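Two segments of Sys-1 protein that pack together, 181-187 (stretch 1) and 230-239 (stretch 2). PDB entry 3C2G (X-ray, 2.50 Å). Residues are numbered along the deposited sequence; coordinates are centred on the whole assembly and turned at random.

Stretch 1, residues 181-187: VHPGMIN
Stretch 2 230-239: AVMIGSYRLI

No hydrogen bond joins these two stretches: a short 3-10 turn rests on a helix through van der Waals contact alone, centred on one proline, and the hydrogen bonds of either stretch instead shape that stretch or tie it to the chain beside it.

Stretch 2 is helical throughout, 230-239, continuing a helix that begins earlier in the chain. Its phi/psi values lie mostly near -65/-45 through Tyr 236, drifting to -87/-24 at Leu 238 and -96/-16 at Ile 239, and i-to-i+4 bonds such as Gly 234 N to Ala 230 O (2.8 Å) and Ser 235 N to Val 231 O (3.0 Å) hold it. Toward residue 239 the pattern tightens: Leu 238 N lies 3.0 Å from Ser 235 O, while the bond from Leu 238 N to Gly 234 O is weak at 3.4 Å.

Stretch 1 arrives extended, with Val 181 at -90/128 and His 182 at -63/129, then turns through 183-185 with psi between -21 and -11 before Ile 186 (-86/102) and Asn 187 (-65/131) extend again. Met 185 N bonds to His 182 O (2.9 Å), and Ile 186 N to Pro 183 O (3.2 Å). The His 182 side chain (chi1 t, chi2 -66°) folds back so that His 182 ND1 accepts from Gly 184 N at 2.8 Å. Glycine suits this place, since an ideal CB on Gly 184 would clash with His 182 ND1 at 2.9 Å.

Pro 183 sets the register: Pro 183 CA lies 6.2 Å from Ser 235 CA. Proline fits the start of the turn because its ring fixes phi near -61° and its nitrogen has no hydrogen to satisfy. The CA-to-CB bond of Pro 183 points toward the helix, and the ring is C-gamma endo: Pro 183 CG lies 3.7 Å from Leu 238 CD1 and 4.4 Å from Gly 234 C, where the helix offers bare backbone, and Pro 183 CB lies 3.5 Å from Ser 235 OG. That hydroxyl can face an apolar ring because Ser 235 OG (chi1 m) donates to Val 231 O within its own helix, at 2.9 Å.

The CA-to-CB bond of Leu 238 (chi1 m, chi2 t) points toward stretch 1, and Leu 238 CD1 also lies 3.7 Å from His 182 NE2, approaching the imidazole obliquely. One methyl thus touches both residues, near the exposed margin of the contact. About two turns earlier on the helix, Ile 186 (chi1 m, chi2 t) reaches Val 231 (chi1 t): Ile 186 CD1 lies 3.9 Å from Val 231 CG1, and these branched aliphatic chains suit a site where both residues are buried. The contacts thus run in reverse order, the later Ile 186 meeting the earlier Val 231. Asn 187 (chi1 t, chi2 -69°) is out of reach of stretch 2; it precedes the turn into a helix, and its OD1 caps a backbone nitrogen just past the stretch.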

ATOM      1  N   VAL A 181      22.199  -1.539 -19.878  1.00 42.33           N
ATOM      2  CA  VAL A 181      21.376  -2.558 -20.538  1.00 41.38           C
ATOM      3  C   VAL A 181      20.064  -1.946 -21.021  1.00 40.93           C
ATOM      4  O   VAL A 181      19.357  -1.294 -20.252  1.00 41.35           O
ATOM      5  CB  VAL A 181      21.074  -3.743 -19.574  1.00 41.43           C
ATOM      6  CG1 VAL A 181      20.214  -4.818 -20.243  1.00 41.51           C
ATOM      7  CG2 VAL A 181      22.364  -4.343 -19.039  1.00 40.92           C
ATOM      8  N   HIS A 182      19.746  -2.151 -22.294  1.00 39.90           N
ATOM      9  CA  HIS A 182      18.485  -1.692 -22.846  1.00 39.20           C
ATOM     10  C   HIS A 182      17.328  -2.412 -22.143  1.00 38.90           C
ATOM     11  O   HIS A 182      17.335  -3.627 -22.036  1.00 38.51           O
ATOM     12  CB  HIS A 182      18.443  -1.932 -24.351  1.00 38.77           C
ATOM     13  CG  HIS A 182      17.261  -1.318 -25.034  1.00 39.55           C
ATOM     14  ND1 HIS A 182      15.965  -1.739 -24.808  1.00 38.88           N
ATOM     15  CD2 HIS A 182      17.179  -0.328 -25.953  1.00 37.90           C
ATOM     16  CE1 HIS A 182      15.137  -1.031 -25.552  1.00 37.61           C
ATOM     17  NE2 HIS A 182      15.848  -0.167 -26.257  1.00 38.90           N
ATOM     18  N   PRO A 183      16.338  -1.652 -21.641  1.00 38.77           N
ATOM     19  CA  PRO A 183      15.216  -2.243 -20.892  1.00 38.95           C
ATOM     20  C   PRO A 183      14.374  -3.245 -21.682  1.00 39.58           C
ATOM     21  O   PRO A 183      13.626  -4.021 -21.089  1.00 39.38           O
ATOM     22  CB  PRO A 183      14.379  -1.030 -20.476  1.00 38.85           C
ATOM     23  CG  PRO A 183      14.828   0.075 -21.349  1.00 38.83           C
ATOM     24  CD  PRO A 183      16.245  -0.186 -21.722  1.00 37.82           C
ATOM     25  N   GLY A 184      14.503  -3.236 -23.003  1.00 40.53           N
ATOM     26  CA  GLY A 184      13.829  -4.214 -23.851  1.00 41.68           C
ATOM     27  C   GLY A 184      14.380  -5.615 -23.651  1.00 42.74           C
ATOM     28  O   GLY A 184      13.703  -6.586 -23.964  1.00 42.10           O
HETATM   29  N   MSE A 185      15.610  -5.704 -23.126  1.00 44.42           N
HETATM   30  CA  MSE A 185      16.260  -6.977 -22.744  1.00 46.12           C
HETATM   31  C   MSE A 185      15.667  -7.641 -21.496  1.00 43.93           C
HETATM   32  O   MSE A 185      16.013  -8.778 -21.195  1.00 43.75           O
HETATM   33  CB  MSE A 185      17.756  -6.762 -22.461  1.00 49.85           C
HETATM   34  CG  MSE A 185      18.581  -6.223 -23.614  1.00 57.47           C
HETATM   35 SE   MSE A 185      18.822  -7.542 -25.036  1.00 80.55          SE
HETATM   36  CE  MSE A 185      19.701  -6.377 -26.374  1.00 65.77           C
ATOM     37  N   ILE A 186      14.809  -6.933 -20.761  1.00 41.39           N
ATOM     38  CA  ILE A 186      14.360  -7.405 -19.452  1.00 39.11           C
ATOM     39  C   ILE A 186      13.161  -8.341 -19.579  1.00 39.02           C
ATOM     40  O   ILE A 186      12.031  -7.899 -19.803  1.00 39.37           O
ATOM     41  CB  ILE A 186      14.051  -6.225 -18.469  1.00 38.91           C
ATOM     42  CG1 ILE A 186      15.248  -5.281 -18.354  1.00 37.11           C
ATOM     43  CG2 ILE A 186      13.665  -6.737 -17.084  1.00 36.73           C
ATOM     44  CD1 ILE A 186      14.953  -3.996 -17.619  1.00 37.93           C
ATOM     45  N   ASN A 187      13.414  -9.642 -19.454  1.00 37.86           N
ATOM     46  CA  ASN A 187      12.343 -10.629 -19.420  1.00 36.96           C
ATOM     47  C   ASN A 187      11.481 -10.435 -18.162  1.00 36.84           C
ATOM     48  O   ASN A 187      12.013 -10.335 -17.061  1.00 36.98           O
ATOM     49  CB  ASN A 187      12.937 -12.041 -19.438  1.00 36.41           C
ATOM     50  CG  ASN A 187      11.913 -13.100 -19.793  1.00 35.76           C
ATOM     51  OD1 ASN A 187      10.991 -13.393 -19.026  1.00 34.33           O
ATOM     52  ND2 ASN A 187      12.072 -13.687 -20.967  1.00 36.84           N
ATOM     53  N   ALA A 230      16.810   3.779 -12.239  1.00 29.99           N
ATOM     54  CA  ALA A 230      17.367   4.072 -13.559  1.00 29.71           C
ATOM     55  C   ALA A 230      16.623   3.287 -14.652  1.00 30.11           C
ATOM     56  O   ALA A 230      16.505   3.756 -15.779  1.00 29.93           O
ATOM     57  CB  ALA A 230      18.846   3.816 -13.596  1.00 27.86           C
ATOM     58  N   VAL A 231      16.082   2.132 -14.281  1.00 30.61           N
ATOM     59  CA  VAL A 231      15.274   1.315 -15.175  1.00 32.84           C
ATOM     60  C   VAL A 231      13.909   1.971 -15.452  1.00 34.58           C
ATOM     61  O   VAL A 231      13.469   2.030 -16.606  1.00 34.61           O
ATOM     62  CB  VAL A 231      15.113  -0.148 -14.624  1.00 32.61           C
ATOM     63  CG1 VAL A 231      14.083  -0.931 -15.412  1.00 31.03           C
ATOM     64  CG2 VAL A 231      16.453  -0.881 -14.615  1.00 30.34           C
HETATM   65  N   MSE A 232      13.244   2.434 -14.396  1.00 36.52           N
HETATM   66  CA  MSE A 232      12.038   3.266 -14.510  1.00 40.15           C
HETATM   67  C   MSE A 232      12.256   4.384 -15.535  1.00 36.02           C
HETATM   68  O   MSE A 232      11.464   4.573 -16.452  1.00 35.90           O
HETATM   69  CB  MSE A 232      11.779   3.942 -13.174  1.00 39.49           C
HETATM   70  CG  MSE A 232      10.610   3.486 -12.325  1.00 44.11           C
HETATM   71 SE   MSE A 232      10.428   4.920 -10.937  1.00 54.94          SE
HETATM   72  CE  MSE A 232      10.535   6.423 -12.150  1.00 38.65           C
ATOM     73  N   ILE A 233      13.352   5.112 -15.360  1.00 33.05           N
ATOM     74  CA  ILE A 233      13.616   6.323 -16.101  1.00 31.04           C
ATOM     75  C   ILE A 233      14.067   6.053 -17.526  1.00 29.89           C
ATOM     76  O   ILE A 233      13.609   6.715 -18.451  1.00 30.26           O
ATOM     77  CB  ILE A 233      14.615   7.232 -15.346  1.00 30.71           C
ATOM     78  CG1 ILE A 233      13.950   7.774 -14.083  1.00 30.51           C
ATOM     79  CG2 ILE A 233      15.107   8.385 -16.225  1.00 27.47           C
ATOM     80  CD1 ILE A 233      12.709   8.642 -14.350  1.00 31.54           C
ATOM     81  N   GLY A 234      14.978   5.102 -17.686  1.00 28.32           N
ATOM     82  CA  GLY A 234      15.340   4.580 -18.991  1.00 27.39           C
ATOM     83  C   GLY A 234      14.142   4.136 -19.815  1.00 26.91           C
ATOM     84  O   GLY A 234      14.060   4.447 -20.996  1.00 27.93           O
ATOM     85  N   SER A 235      13.206   3.421 -19.205  1.00 26.05           N
ATOM     86  CA  SER A 235      11.999   3.021 -19.923  1.00 26.98           C
ATOM     87  C   SER A 235      11.140   4.235 -20.243  1.00 27.10           C
ATOM     88  O   SER A 235      10.622   4.358 -21.365  1.00 26.83           O
ATOM     89  CB  SER A 235      11.177   1.993 -19.137  1.00 27.68           C
ATOM     90  OG  SER A 235      11.946   0.859 -18.757  1.00 28.69           O
ATOM     91  N   TYR A 236      10.994   5.141 -19.272  1.00 27.28           N
ATOM     92  CA  TYR A 236      10.204   6.339 -19.510  1.00 27.26           C
ATOM     93  C   TYR A 236      10.771   7.106 -20.699  1.00 27.90           C
ATOM     94  O   TYR A 236      10.037   7.535 -21.580  1.00 27.17           O
ATOM     95  CB  TYR A 236      10.102   7.251 -18.283  1.00 26.60           C
ATOM     96  CG  TYR A 236       9.322   8.491 -18.621  1.00 24.81           C
ATOM     97  CD1 TYR A 236       7.940   8.431 -18.826  1.00 25.26           C
ATOM     98  CD2 TYR A 236       9.966   9.706 -18.813  1.00 23.09           C
ATOM     99  CE1 TYR A 236       7.218   9.557 -19.191  1.00 23.84           C
ATOM    100  CE2 TYR A 236       9.259  10.838 -19.160  1.00 24.22           C
ATOM    101  CZ  TYR A 236       7.884  10.759 -19.348  1.00 26.05           C
ATOM    102  OH  TYR A 236       7.182  11.894 -19.698  1.00 29.19           O
ATOM    103  N   ARG A 237      12.085   7.240 -20.737  1.00 28.78           N
ATOM    104  CA  ARG A 237      12.712   7.962 -21.815  1.00 31.47           C
ATOM    105  C   ARG A 237      12.329   7.424 -23.185  1.00 31.50           C
ATOM    106  O   ARG A 237      12.224   8.191 -24.131  1.00 31.95           O
ATOM    107  CB  ARG A 237      14.226   7.964 -21.653  1.00 32.73           C
ATOM    108  CG  ARG A 237      14.722   9.060 -20.731  1.00 37.20           C
ATOM    109  CD  ARG A 237      16.219   9.056 -20.635  1.00 43.06           C
ATOM    110  NE  ARG A 237      16.703  10.411 -20.393  1.00 50.73           N
ATOM    111  CZ  ARG A 237      17.978  10.788 -20.477  1.00 52.96           C
ATOM    112  NH1 ARG A 237      18.924   9.905 -20.791  1.00 54.51           N
ATOM    113  NH2 ARG A 237      18.302  12.053 -20.243  1.00 54.80           N
ATOM    114  N   LEU A 238      12.113   6.116 -23.288  1.00 31.61           N
ATOM    115  CA  LEU A 238      11.870   5.495 -24.584  1.00 31.52           C
ATOM    116  C   LEU A 238      10.407   5.517 -24.986  1.00 31.77           C
ATOM    117  O   LEU A 238      10.085   5.457 -26.172  1.00 32.12           O
ATOM    118  CB  LEU A 238      12.395   4.062 -24.604  1.00 31.49           C
ATOM    119  CG  LEU A 238      13.920   3.913 -24.555  1.00 30.96           C
ATOM    120  CD1 LEU A 238      14.286   2.481 -24.148  1.00 30.93           C
ATOM    121  CD2 LEU A 238      14.579   4.293 -25.869  1.00 24.97           C
ATOM    122  N   ILE A 239       9.522   5.597 -24.001  1.00 31.81           N
ATOM    123  CA  ILE A 239       8.098   5.629 -24.285  1.00 31.92           C
ATOM    124  C   ILE A 239       7.544   7.055 -24.331  1.00 33.79           C
ATOM    125  O   ILE A 239       6.455   7.279 -24.868  1.00 33.98           O
ATOM    126  CB  ILE A 239       7.281   4.768 -23.292  1.00 31.00           C
ATOM    127  CG1 ILE A 239       7.263   5.370 -21.895  1.00 29.54           C
ATOM    128  CG2 ILE A 239       7.798   3.342 -23.256  1.00 31.23           C
ATOM    129  CD1 ILE A 239       6.167   4.814 -21.024  1.00 26.68           C
TER